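Long-range contacts in ketosynthase (Streptomyces sp. MSC090213JE08, PDB 6KXD), which probably condenses a fatty acyl-carrier-protein thioester with malonyl-carrier protein into a 3-oxoacyl chain, as the ketosynthase in a highly reducing type II polyketide synthase: residues G64-H69 and A82-R87; D98-R103 and L156-V161. All coordinates share one frame; numbering follows the deposited sequence.

Contact 1. Residues G64-H69 and A82-R87; sequences GRWIHH and AVAAAR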
ATOM      1  N   GLY A  64      -0.511  15.795 -21.033  1.00 57.66           N
ATOM      2  CA  GLY A  64      -0.249  15.494 -22.420  1.00 53.10           C
ATOM      3  C   GLY A  64       1.230  15.339 -22.731  1.00 54.75           C
ATOM      4  O   GLY A  64       1.601  14.692 -23.711  1.00 57.30           O
ATOM      5  N   ARG A  65       2.106  15.956 -21.945  1.00 56.20           N
ATOM      6  CA  ARG A  65       3.534  15.768 -22.178  1.00 57.01           C
ATOM      7  C   ARG A  65       3.911  14.292 -21.981  1.00 57.08           C
ATOM      8  O   ARG A  65       4.845  13.813 -22.605  1.00 61.74           O
ATOM      9  CB  ARG A  65       4.373  16.692 -21.289  1.00 65.82           C
ATOM     10  CG  ARG A  65       4.536  18.106 -21.831  1.00 74.35           C
ATOM     11  CD  ARG A  65       5.530  18.986 -21.077  1.00 80.95           C
ATOM     12  NE  ARG A  65       6.903  18.482 -20.932  1.00 91.71           N
ATOM     13  CZ  ARG A  65       7.746  18.154 -21.924  1.00 91.82           C
ATOM     14  NH1 ARG A  65       7.305  17.665 -23.071  1.00 78.43           N
ATOM     15  NH2 ARG A  65       9.051  18.298 -21.751  1.00 88.50           N
ATOM     16  N   TRP A  66       3.162  13.565 -21.140  1.00 54.60           N
ATOM     17  CA  TRP A  66       3.627  12.299 -20.574  1.00 55.77           C
ATOM     18  C   TRP A  66       2.687  11.139 -20.896  1.00 46.00           C
ATOM     19  O   TRP A  66       3.144   9.981 -21.056  1.00 52.96           O
ATOM     20  CB  TRP A  66       3.741  12.463 -19.059  1.00 54.71           C
ATOM     21  CG  TRP A  66       4.256  13.816 -18.662  1.00 58.30           C
ATOM     22  CD1 TRP A  66       3.558  14.855 -18.113  1.00 55.44           C
ATOM     23  CD2 TRP A  66       5.603  14.267 -18.805  1.00 58.71           C
ATOM     24  NE1 TRP A  66       4.386  15.918 -17.871  1.00 57.15           N
ATOM     25  CE2 TRP A  66       5.641  15.596 -18.316  1.00 67.13           C
ATOM     26  CE3 TRP A  66       6.770  13.680 -19.305  1.00 63.44           C
ATOM     27  CZ2 TRP A  66       6.820  16.333 -18.295  1.00 61.83           C
ATOM     28  CZ3 TRP A  66       7.928  14.425 -19.310  1.00 60.84           C
ATOM     29  CH2 TRP A  66       7.947  15.730 -18.813  1.00 67.84           C
ATOM     30  N   ILE A  67       1.388  11.447 -20.905  1.00 41.24           N
ATOM     31  CA  ILE A  67       0.344  10.452 -20.936  1.00 43.46           C
ATOM     32  C   ILE A  67      -0.236  10.402 -22.346  1.00 49.58           C
ATOM     33  O   ILE A  67      -0.703  11.417 -22.871  1.00 44.82           O
ATOM     34  CB  ILE A  67      -0.739  10.735 -19.894  1.00 42.33           C
ATOM     35  CG1 ILE A  67      -0.107  10.819 -18.504  1.00 46.57           C
ATOM     36  CG2 ILE A  67      -1.815   9.670 -19.934  1.00 42.02           C
ATOM     37  CD1 ILE A  67      -1.061  11.245 -17.441  1.00 44.06           C
ATOM     38  N   HIS A  68      -0.180   9.199 -22.917  1.00 41.04           N
ATOM     39  CA  HIS A  68      -0.493   9.003 -24.338  1.00 44.66           C
ATOM     40  C   HIS A  68      -1.671   8.062 -24.537  1.00 45.24           C
ATOM     41  O   HIS A  68      -2.451   8.233 -25.527  1.00 44.41           O
ATOM     42  CB  HIS A  68       0.752   8.478 -25.056  1.00 49.76           C
ATOM     43  CG  HIS A  68       1.845   9.475 -25.148  1.00 54.26           C
ATOM     44  ND1 HIS A  68       1.862  10.456 -26.126  1.00 60.34           N
ATOM     45  CD2 HIS A  68       2.968   9.627 -24.421  1.00 54.63           C
ATOM     46  CE1 HIS A  68       2.929  11.201 -25.962  1.00 63.39           C
ATOM     47  NE2 HIS A  68       3.618  10.714 -24.925  1.00 61.31           N
ATOM     48  N   HIS A  69      -1.774   7.033 -23.675  1.00 40.80           N
ATOM     49  CA  HIS A  69      -2.597   5.882 -23.929  1.00 41.56           C
ATOM     50  C   HIS A  69      -3.807   5.846 -23.023  1.00 42.25           C
ATOM     51  O   HIS A  69      -4.816   5.456 -23.437  1.00 42.17           O
ATOM     52  CB  HIS A  69      -1.818   4.578 -23.758  1.00 45.58           C
ATOM     53  CG  HIS A  69      -0.743   4.457 -24.757  1.00 47.93           C
ATOM     54  ND1 HIS A  69       0.555   4.112 -24.432  1.00 48.80           N
ATOM     55  CD2 HIS A  69      -0.782   4.658 -26.090  1.00 51.77           C
ATOM     56  CE1 HIS A  69       1.266   4.079 -25.537  1.00 50.75           C
ATOM     57  NE2 HIS A  69       0.477   4.439 -26.560  1.00 47.00           N
ATOM     58  N   ALA A  82       1.476   9.818 -11.201  1.00 41.04           N
ATOM     59  CA  ALA A  82       2.196   8.582 -11.107  1.00 37.36           C
ATOM     60  C   ALA A  82       2.647   8.157 -12.516  1.00 39.13           C
ATOM     61  O   ALA A  82       3.823   7.809 -12.756  1.00 42.16           O
ATOM     62  CB  ALA A  82       1.310   7.537 -10.508  1.00 37.78           C
ATOM     63  N   VAL A  83       1.680   8.246 -13.423  1.00 39.17           N
ATOM     64  CA  VAL A  83       1.874   7.796 -14.818  1.00 37.73           C
ATOM     65  C   VAL A  83       2.914   8.714 -15.480  1.00 41.96           C
ATOM     66  O   VAL A  83       3.849   8.223 -16.128  1.00 42.17           O
ATOM     67  CB  VAL A  83       0.538   7.777 -15.589  1.00 40.80           C
ATOM     68  CG1 VAL A  83       0.749   7.463 -17.063  1.00 46.34           C
ATOM     69  CG2 VAL A  83      -0.455   6.774 -15.032  1.00 40.75           C
ATOM     70  N   ALA A  84       2.769  10.037 -15.304  1.00 43.68           N
ATOM     71  CA  ALA A  84       3.743  10.982 -15.862  1.00 45.67           C
ATOM     72  C   ALA A  84       5.160  10.694 -15.342  1.00 48.64           C
ATOM     73  O   ALA A  84       6.084  10.602 -16.123  1.00 43.66           O
ATOM     74  CB  ALA A  84       3.282  12.400 -15.609  1.00 46.77           C
ATOM     75  N   ALA A  85       5.352  10.543 -14.013  1.00 40.47           N
ATOM     76  CA  ALA A  85       6.627  10.270 -13.483  1.00 44.59           C
ATOM     77  C   ALA A  85       7.154   8.924 -13.990  1.00 41.01           C
ATOM     78  O   ALA A  85       8.372   8.767 -14.171  1.00 45.22           O
ATOM     79  CB  ALA A  85       6.591  10.301 -11.967  1.00 44.98           C
ATOM     80  N   ALA A  86       6.270   7.935 -14.140  1.00 43.18           N
ATOM     81  CA  ALA A  86       6.677   6.649 -14.624  1.00 39.61           C
ATOM     82  C   ALA A  86       7.226   6.788 -16.052  1.00 43.52           C
ATOM     83  O   ALA A  86       8.285   6.237 -16.334  1.00 42.67           O
ATOM     84  CB  ALA A  86       5.527   5.688 -14.598  1.00 42.90           C
ATOM     85  N   ARG A  87       6.476   7.487 -16.906  1.00 44.68           N
ATOM     86  CA  ARG A  87       6.914   7.789 -18.303  1.00 45.34           C
ATOM     87  C   ARG A  87       8.315   8.393 -18.223  1.00 46.08           C
ATOM     88  O   ARG A  87       9.247   7.863 -18.762  1.00 51.02           O
ATOM     89  CB  ARG A  87       5.864   8.657 -19.001  1.00 47.53           C
ATOM     90  CG  ARG A  87       6.299   9.240 -20.341  1.00 56.36           C
ATOM     91  CD  ARG A  87       6.334   8.192 -21.421  1.00 53.64           C
ATOM     92  NE  ARG A  87       4.998   7.719 -21.780  1.00 57.11           N
ATOM     93  CZ  ARG A  87       4.799   6.627 -22.504  1.00 56.80           C
ATOM     94  NH1 ARG A  87       5.841   5.968 -22.983  1.00 54.69           N
ATOM     95  NH2 ARG A  87       3.581   6.162 -22.700  1.00 46.11           N
TER
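Trp-66 sets its CB and the root of its indole against the methyl of Ala-84, where the loop preceding helix 77-93 folds back onto that helix in the N-terminal half of the thiolase-like fold. This is the tight side: Trp-66 CB lies 3.5 Å from Ala-84 CB, an approach that a side chain as small as alanine allows. Beside it Ile-67 CG1 meets Val-83 CG1 at 3.8 Å, two branched chains crossing at about a right angle in a buried layer that helix 147-156 also joins. The loose, solvent side is the exposed rings of His-68 and His-69, about 4 Å from the guanidinium of Arg-87, with His-68 CD2 over one guanidinium face. Buried between the two sides, arginine suits its place because its nitrogens serve separate partners: NH1 forms a salt bridge with Glu-97 and NH2 one with Glu-155, which also accepts the backbone N-H groups of His-68 and His-69. An alanine in place of Arg-87 would probably leave both carboxylates without their positive mate and the Trp-66 carbonyl without its donor. Bends at chi2 (73°) and chi3 (69°) turn NE back toward the loop, and it donates to Trp-66 O at 3.0 Å, nearly along the C=O axis.

Contact 2. Residues D98-R103 and L156-V161; sequences DDLGER and LRMPNV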
ATOM      1  N   ASP A  98       8.566  -0.862 -25.751  1.00 78.06           N
ATOM      2  CA  ASP A  98       8.965  -2.100 -26.427  1.00 71.30           C
ATOM      3  C   ASP A  98       9.815  -2.959 -25.481  1.00 69.14           C
ATOM      4  O   ASP A  98       9.571  -4.157 -25.357  1.00 65.56           O
ATOM      5  CB  ASP A  98       9.701  -1.814 -27.738  1.00 78.03           C
ATOM      6  CG  ASP A  98       8.871  -1.094 -28.787  1.00 82.61           C
ATOM      7  OD1 ASP A  98       7.632  -1.263 -28.782  1.00 82.63           O
ATOM      8  OD2 ASP A  98       9.478  -0.371 -29.614  1.00 81.77           O
ATOM      9  N   ASP A  99      10.783  -2.333 -24.795  1.00 66.11           N
ATOM     10  CA  ASP A  99      11.715  -3.016 -23.846  1.00 74.49           C
ATOM     11  C   ASP A  99      10.949  -3.517 -22.605  1.00 69.33           C
ATOM     12  O   ASP A  99      11.359  -4.475 -21.939  1.00 74.78           O
ATOM     13  CB  ASP A  99      12.834  -2.073 -23.383  1.00 70.04           C
ATOM     14  CG  ASP A  99      13.486  -1.233 -24.480  1.00 78.53           C
ATOM     15  OD1 ASP A  99      13.112  -1.386 -25.676  1.00 66.34           O
ATOM     16  OD2 ASP A  99      14.353  -0.410 -24.132  1.00 74.21           O
ATOM     17  N   LEU A 100       9.856  -2.817 -22.272  1.00 62.34           N
ATOM     18  CA  LEU A 100       9.120  -3.035 -21.045  1.00 58.44           C
ATOM     19  C   LEU A 100       8.083  -4.147 -21.230  1.00 55.43           C
ATOM     20  O   LEU A 100       7.852  -4.918 -20.298  1.00 69.58           O
ATOM     21  CB  LEU A 100       8.443  -1.720 -20.641  1.00 58.82           C
ATOM     22  CG  LEU A 100       9.390  -0.600 -20.221  1.00 56.69           C
ATOM     23  CD1 LEU A 100       8.691   0.750 -20.268  1.00 55.09           C
ATOM     24  CD2 LEU A 100       9.984  -0.851 -18.852  1.00 56.12           C
ATOM     25  N   GLY A 101       7.423  -4.170 -22.397  1.00 54.85           N
ATOM     26  CA  GLY A 101       6.366  -5.156 -22.711  1.00 57.17           C
ATOM     27  C   GLY A 101       6.882  -6.579 -22.546  1.00 66.38           C
ATOM     28  O   GLY A 101       6.112  -7.489 -22.232  1.00 62.95           O
ATOM     29  N   GLU A 102       8.202  -6.728 -22.739  1.00 70.61           N
ATOM     30  CA  GLU A 102       8.928  -7.995 -22.785  1.00 85.82           C
ATOM     31  C   GLU A 102       9.287  -8.471 -21.374  1.00 87.78           C
ATOM     32  O   GLU A 102       9.615  -9.643 -21.190  1.00 94.11           O
ATOM     33  CB  GLU A 102      10.234  -7.853 -23.585  1.00 94.73           C
ATOM     34  CG  GLU A 102      10.102  -8.113 -25.079  1.00 97.45           C
ATOM     35  CD  GLU A 102       9.257  -9.322 -25.440  1.00104.14           C
ATOM     36  OE1 GLU A 102       8.017  -9.176 -25.496  1.00 97.32           O
ATOM     37  OE2 GLU A 102       9.837 -10.408 -25.639  1.00106.96           O
ATOM     38  N   ARG A 103       9.251  -7.562 -20.395  1.00 74.82           N
ATOM     39  CA  ARG A 103       9.820  -7.837 -19.098  1.00 72.10           C
ATOM     40  C   ARG A 103       8.713  -8.101 -18.072  1.00 57.80           C
ATOM     41  O   ARG A 103       7.681  -7.421 -18.029  1.00 62.14           O
ATOM     42  CB  ARG A 103      10.752  -6.696 -18.682  1.00 75.09           C
ATOM     43  CG  ARG A 103      12.223  -7.066 -18.787  1.00 75.28           C
ATOM     44  CD  ARG A 103      13.090  -5.960 -19.351  1.00 75.36           C
ATOM     45  NE  ARG A 103      14.280  -5.909 -18.528  1.00 82.55           N
ATOM     46  CZ  ARG A 103      14.936  -4.799 -18.228  1.00 85.47           C
ATOM     47  NH1 ARG A 103      14.936  -3.785 -19.075  1.00 92.13           N
ATOM     48  NH2 ARG A 103      15.568  -4.705 -17.071  1.00 73.45           N
ATOM     49  N   LEU A 156       2.271   2.138 -20.051  1.00 40.32           N
ATOM     50  CA  LEU A 156       3.525   1.682 -20.589  1.00 40.07           C
ATOM     51  C   LEU A 156       3.374   0.354 -21.351  1.00 41.93           C
ATOM     52  O   LEU A 156       4.394  -0.167 -21.856  1.00 48.08           O
ATOM     53  CB  LEU A 156       4.560   1.601 -19.474  1.00 39.82           C
ATOM     54  CG  LEU A 156       4.828   2.950 -18.809  1.00 41.42           C
ATOM     55  CD1 LEU A 156       5.834   2.797 -17.695  1.00 46.35           C
ATOM     56  CD2 LEU A 156       5.282   3.964 -19.835  1.00 44.92           C
ATOM     57  N   ARG A 157       2.142  -0.162 -21.427  1.00 40.70           N
ATOM     58  CA  ARG A 157       1.795  -1.365 -22.170  1.00 44.52           C
ATOM     59  C   ARG A 157       2.546  -2.574 -21.620  1.00 49.87           C
ATOM     60  O   ARG A 157       3.139  -3.345 -22.363  1.00 47.98           O
ATOM     61  CB  ARG A 157       2.091  -1.126 -23.656  1.00 46.26           C
ATOM     62  CG  ARG A 157       1.276   0.016 -24.243  1.00 52.04           C
ATOM     63  CD  ARG A 157      -0.194  -0.311 -24.295  1.00 57.17           C
ATOM     64  NE  ARG A 157      -0.440  -1.487 -25.115  1.00 62.37           N
ATOM     65  CZ  ARG A 157      -1.568  -2.189 -25.119  1.00 62.85           C
ATOM     66  NH1 ARG A 157      -2.593  -1.808 -24.367  1.00 56.23           N
ATOM     67  NH2 ARG A 157      -1.648  -3.286 -25.857  1.00 61.54           N
ATOM     68  N   MET A 158       2.498  -2.723 -20.298  1.00 40.97           N
ATOM     69  CA  MET A 158       3.176  -3.764 -19.599  1.00 43.06           C
ATOM     70  C   MET A 158       2.150  -4.661 -18.924  1.00 47.12           C
ATOM     71  O   MET A 158       1.661  -4.356 -17.834  1.00 45.41           O
ATOM     72  CB  MET A 158       4.087  -3.179 -18.536  1.00 42.86           C
ATOM     73  CG  MET A 158       5.167  -2.307 -19.089  1.00 45.38           C
ATOM     74  SD  MET A 158       6.074  -1.400 -17.826  1.00 51.01           S
ATOM     75  CE  MET A 158       6.965  -2.757 -17.062  1.00 58.16           C
ATOM     76  N   PRO A 159       1.762  -5.795 -19.537  1.00 43.96           N
ATOM     77  CA  PRO A 159       0.754  -6.664 -18.935  1.00 44.24           C
ATOM     78  C   PRO A 159       1.347  -7.579 -17.861  1.00 43.11           C
ATOM     79  O   PRO A 159       0.614  -7.994 -16.953  1.00 44.16           O
ATOM     80  CB  PRO A 159       0.203  -7.476 -20.111  1.00 50.68           C
ATOM     81  CG  PRO A 159       1.351  -7.497 -21.107  1.00 48.96           C
ATOM     82  CD  PRO A 159       2.098  -6.192 -20.923  1.00 48.06           C
ATOM     83  N   ASN A 160       2.648  -7.860 -17.980  1.00 40.71           N
ATOM     84  CA  ASN A 160       3.330  -8.854 -17.178  1.00 42.17           C
ATOM     85  C   ASN A 160       3.927  -8.179 -15.942  1.00 41.24           C
ATOM     86  O   ASN A 160       5.118  -8.174 -15.739  1.00 48.60           O
ATOM     87  CB  ASN A 160       4.393  -9.634 -17.964  1.00 50.79           C
ATOM     88  CG  ASN A 160       4.795 -10.899 -17.225  1.00 61.00           C
ATOM     89  OD1 ASN A 160       4.096 -11.319 -16.289  1.00 60.19           O
ATOM     90  ND2 ASN A 160       5.919 -11.498 -17.605  1.00 63.96           N
ATOM     91  N   VAL A 161       3.036  -7.581 -15.147  1.00 40.78           N
ATOM     92  CA  VAL A 161       3.380  -6.734 -14.065  1.00 41.68           C
ATOM     93  C   VAL A 161       2.601  -7.196 -12.840  1.00 42.92           C
ATOM     94  O   VAL A 161       1.411  -7.494 -12.942  1.00 45.67           O
ATOM     95  CB  VAL A 161       2.999  -5.300 -14.481  1.00 46.24           C
ATOM     96  CG1 VAL A 161       2.707  -4.385 -13.311  1.00 51.77           C
ATOM     97  CG2 VAL A 161       4.093  -4.757 -15.385  1.00 48.05           C
TER
HETATM   98  O   HOH W   1       4.958  -6.657 -19.248  1.00 53.96           O
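Leu-100 and Met-158 both hold CG anti to their own carbonyl carbon (chi1 -67° and -62°), and a bend at chi3 of Met-158 (70°) folds CE back past its sulfur toward the leucine. The two chains cross obliquely: Leu-100 CB touches Met-158 CG at 3.7 Å, and Leu-100 CD2 lies 4.0 Å from Met-158 CE. An unbranched, flexible methionine can bend across the leucine, while Leu-156 CB adds a more distant apolar neighbour to Leu-100 CD1. Helix 147-156 closes in a Schellman motif at Arg-157, whose positive phi turns the chain toward Gly-101; there Gly-101 CA comes within 3.7 Å of Arg-157 O. The arginine's own guanidinium forms a salt bridge with Asp-262 of the neighbouring subunit. Further on, Asn-160 centres an inverse gamma turn just before strand 161-166. Arg-103 O and Asn-160 O stand 3.5 Å apart, two acceptors that cannot bond each other. A water accepts from Asn-160 N at 2.9 Å and donates to Arg-103 O at 3.1 Å, with a weaker bond to Gly-101 O. No direct hydrogen bond joins the segments, so cohesion between them probably rests on apolar packing and this shared water, with backbone bonding of Asn-160 to Ala-105 just beyond.

Both segments of contact 1 precede those of contact 2 in sequence, yet the centres of the two contacts lie only 15 Å apart, in the N-terminal domain of the ketoacyl synthase. Helix 77-93, used by contact 1, is followed after a short turn by helix 97-101 of contact 2, while helix 147-156 runs from the surroundings of the first into the second. They touch where Arg-87 NH1 packs 3.8 Å from Leu-156 CD2. Contact 1 fixes the loop 64-69 on helix 77-93 beside helix 147-156. Contact 2 alone delivers its segments to the neighbouring parallel strands 105-110 and 161-166 of the main sheet, and its 156-161 segment also meets the other subunit.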